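SusD homolog (Bacteroides ovatus, PDB 4F53) probably binds mucin O-glycans at the cell surface, as a SusD/RagB-family outer-membrane lipoprotein with a TPR-like fold. Local coordinates at residues S72-Y75 against A76-N79. Numbering follows the deposited sequence.
Sequences SGRY and ATYN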
ATOM      1  N   SER A  72       5.211   0.395  23.922  1.00 46.86           N
ATOM      2  CA  SER A  72       4.148  -0.142  24.786  1.00 47.51           C
ATOM      3  C   SER A  72       3.272  -1.132  23.984  1.00 51.40           C
ATOM      4  O   SER A  72       2.766  -2.120  24.524  1.00 52.72           O
ATOM      5  CB  SER A  72       3.300   0.993  25.351  1.00 51.60           C
ATOM      6  OG  SER A  72       2.616   1.686  24.313  1.00 59.67           O
ATOM      7  N   GLY A  73       3.127  -0.856  22.695  1.00 44.13           N
ATOM      8  CA  GLY A  73       2.363  -1.669  21.762  1.00 42.11           C
ATOM      9  C   GLY A  73       2.641  -1.236  20.348  1.00 43.93           C
ATOM     10  O   GLY A  73       3.421  -0.299  20.128  1.00 43.92           O
ATOM     11  N   ARG A  74       2.033  -1.929  19.376  1.00 37.45           N
ATOM     12  CA  ARG A  74       2.242  -1.639  17.954  1.00 34.88           C
ATOM     13  C   ARG A  74       0.937  -1.746  17.172  1.00 36.78           C
ATOM     14  O   ARG A  74      -0.031  -2.316  17.665  1.00 36.55           O
ATOM     15  CB  ARG A  74       3.283  -2.621  17.348  1.00 31.29           C
ATOM     16  CG  ARG A  74       4.632  -2.716  18.078  1.00 36.56           C
ATOM     17  CD  ARG A  74       5.723  -3.387  17.240  1.00 36.49           C
ATOM     18  NE  ARG A  74       5.283  -4.625  16.590  1.00 34.32           N
ATOM     19  CZ  ARG A  74       5.173  -5.807  17.190  1.00 46.03           C
ATOM     20  NH1 ARG A  74       5.458  -5.934  18.479  1.00 31.63           N
ATOM     21  NH2 ARG A  74       4.778  -6.870  16.507  1.00 36.41           N
ATOM     22  N   TYR A  75       0.916  -1.226  15.942  1.00 33.52           N
ATOM     23  CA  TYR A  75      -0.234  -1.377  15.056  1.00 32.81           C
ATOM     24  C   TYR A  75      -0.498  -2.875  14.788  1.00 38.38           C
ATOM     25  O   TYR A  75      -1.641  -3.312  14.852  1.00 39.07           O
ATOM     26  CB  TYR A  75      -0.021  -0.645  13.717  1.00 31.77           C
ATOM     27  CG  TYR A  75       0.348   0.822  13.804  1.00 33.17           C
ATOM     28  CD1 TYR A  75      -0.619   1.790  14.075  1.00 35.24           C
ATOM     29  CD2 TYR A  75       1.626   1.259  13.466  1.00 33.32           C
ATOM     30  CE1 TYR A  75      -0.300   3.153  14.085  1.00 36.49           C
ATOM     31  CE2 TYR A  75       1.951   2.620  13.442  1.00 33.08           C
ATOM     32  CZ  TYR A  75       0.986   3.564  13.755  1.00 39.39           C
ATOM     33  OH  TYR A  75       1.332   4.898  13.746  1.00 34.53           O
ATOM     34  N   ALA A  76       0.581  -3.651  14.531  1.00 36.45           N
ATOM     35  CA  ALA A  76       0.550  -5.076  14.212  1.00 36.43           C
ATOM     36  C   ALA A  76      -0.197  -5.896  15.253  1.00 42.43           C
ATOM     37  O   ALA A  76      -0.941  -6.796  14.874  1.00 41.43           O
ATOM     38  CB  ALA A  76       1.969  -5.612  14.053  1.00 36.63           C
ATOM     39  N   THR A  77      -0.008  -5.592  16.553  1.00 39.83           N
ATOM     40  CA  THR A  77      -0.664  -6.343  17.629  1.00 39.67           C
ATOM     41  C   THR A  77      -1.969  -5.628  18.084  1.00 41.29           C
ATOM     42  O   THR A  77      -2.591  -6.045  19.046  1.00 41.58           O
ATOM     43  CB  THR A  77       0.341  -6.625  18.772  1.00 43.12           C
ATOM     44  OG1 THR A  77       0.957  -5.403  19.186  1.00 40.95           O
ATOM     45  CG2 THR A  77       1.406  -7.619  18.356  1.00 35.90           C
ATOM     46  N   TYR A  78      -2.400  -4.600  17.347  1.00 35.91           N
ATOM     47  CA  TYR A  78      -3.672  -3.879  17.537  1.00 36.62           C
ATOM     48  C   TYR A  78      -3.750  -3.089  18.833  1.00 44.22           C
ATOM     49  O   TYR A  78      -4.850  -2.748  19.262  1.00 47.23           O
ATOM     50  CB  TYR A  78      -4.892  -4.837  17.418  1.00 35.11           C
ATOM     51  CG  TYR A  78      -4.822  -5.764  16.219  1.00 32.91           C
ATOM     52  CD1 TYR A  78      -4.651  -5.261  14.930  1.00 33.92           C
ATOM     53  CD2 TYR A  78      -4.880  -7.148  16.376  1.00 32.54           C
ATOM     54  CE1 TYR A  78      -4.564  -6.112  13.824  1.00 33.79           C
ATOM     55  CE2 TYR A  78      -4.802  -8.007  15.274  1.00 31.65           C
ATOM     56  CZ  TYR A  78      -4.693  -7.482  13.998  1.00 38.21           C
ATOM     57  OH  TYR A  78      -4.684  -8.326  12.915  1.00 36.16           O
ATOM     58  N   ASN A  79      -2.605  -2.719  19.403  1.00 40.37           N
ATOM     59  CA  ASN A  79      -2.564  -1.911  20.621  1.00 41.44           C
ATOM     60  C   ASN A  79      -1.552  -0.742  20.461  1.00 44.99           C
ATOM     61  O   ASN A  79      -0.721  -0.549  21.354  1.00 46.27           O
ATOM     62  CB  ASN A  79      -2.226  -2.805  21.861  1.00 40.85           C
ATOM     63  CG  ASN A  79      -0.866  -3.485  21.820  1.00 47.28           C
ATOM     64  OD1 ASN A  79      -0.241  -3.640  20.769  1.00 40.99           O
ATOM     65  ND2 ASN A  79      -0.372  -3.895  22.966  1.00 38.04           N
TER
HETATM   66  O   HOH W   1       2.423  -4.583  23.599  1.00 45.05           O
HETATM   67  O   HOH W   2       0.020   0.564  23.648  1.00 52.10           O
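N79 places its CG between its own backbone N and carbonyl carbon (chi1 62°), which turns the amide back over G73 and R74. T77 has OG1 in the same kind of position (chi1 53°), which brings the hydroxyl within bonding distance of that amide oxygen. N79 OD1 takes two hydrogen bonds from opposite faces of its plane. R74 N gives one at 3.2 Å to N79 OD1, from well above the carbonyl plane. T77 OG1 gives the other at 2.7 Å to N79 OD1, tilted 28° from that plane. The backbone N of N79 returns a bond to R74 O at 3.1 Å. R74 and N79 are thus tied twice, once through the N79 amide and once backbone to backbone, across the bend between them. Between them the chain makes a type I beta turn from Y75 to Y78, with Y78 N bonded to Y75 O at 2.9 Å. The turn belongs to the loop joining strand 62-64 to helix 82-106 in this SusD-like protein. G73 is nearly fully extended beside N79, and its CA makes a CH...O contact of 3.3 Å with N79 O. There is no room for a beta carbon on G73 beside that oxygen. One water links S72 O to N79 ND2, and a second links S72 OG to N79 O. With an alanine at N79 the amide is gone, which would probably leave R74 N and T77 OG1 without their shared acceptor and the first water without its ND2 partner. The R74 guanidinium passes A76 CB and T77 CG2, each 3.9 Å from NH2. Its polar end is taken up by a salt bridge to D64 and hydrogen bonds to the I309 carbonyl and the Q311 side chain. The Y75 side chain leads away from 76-79, packs against helix 44-58 and bonds through OH to W84 O.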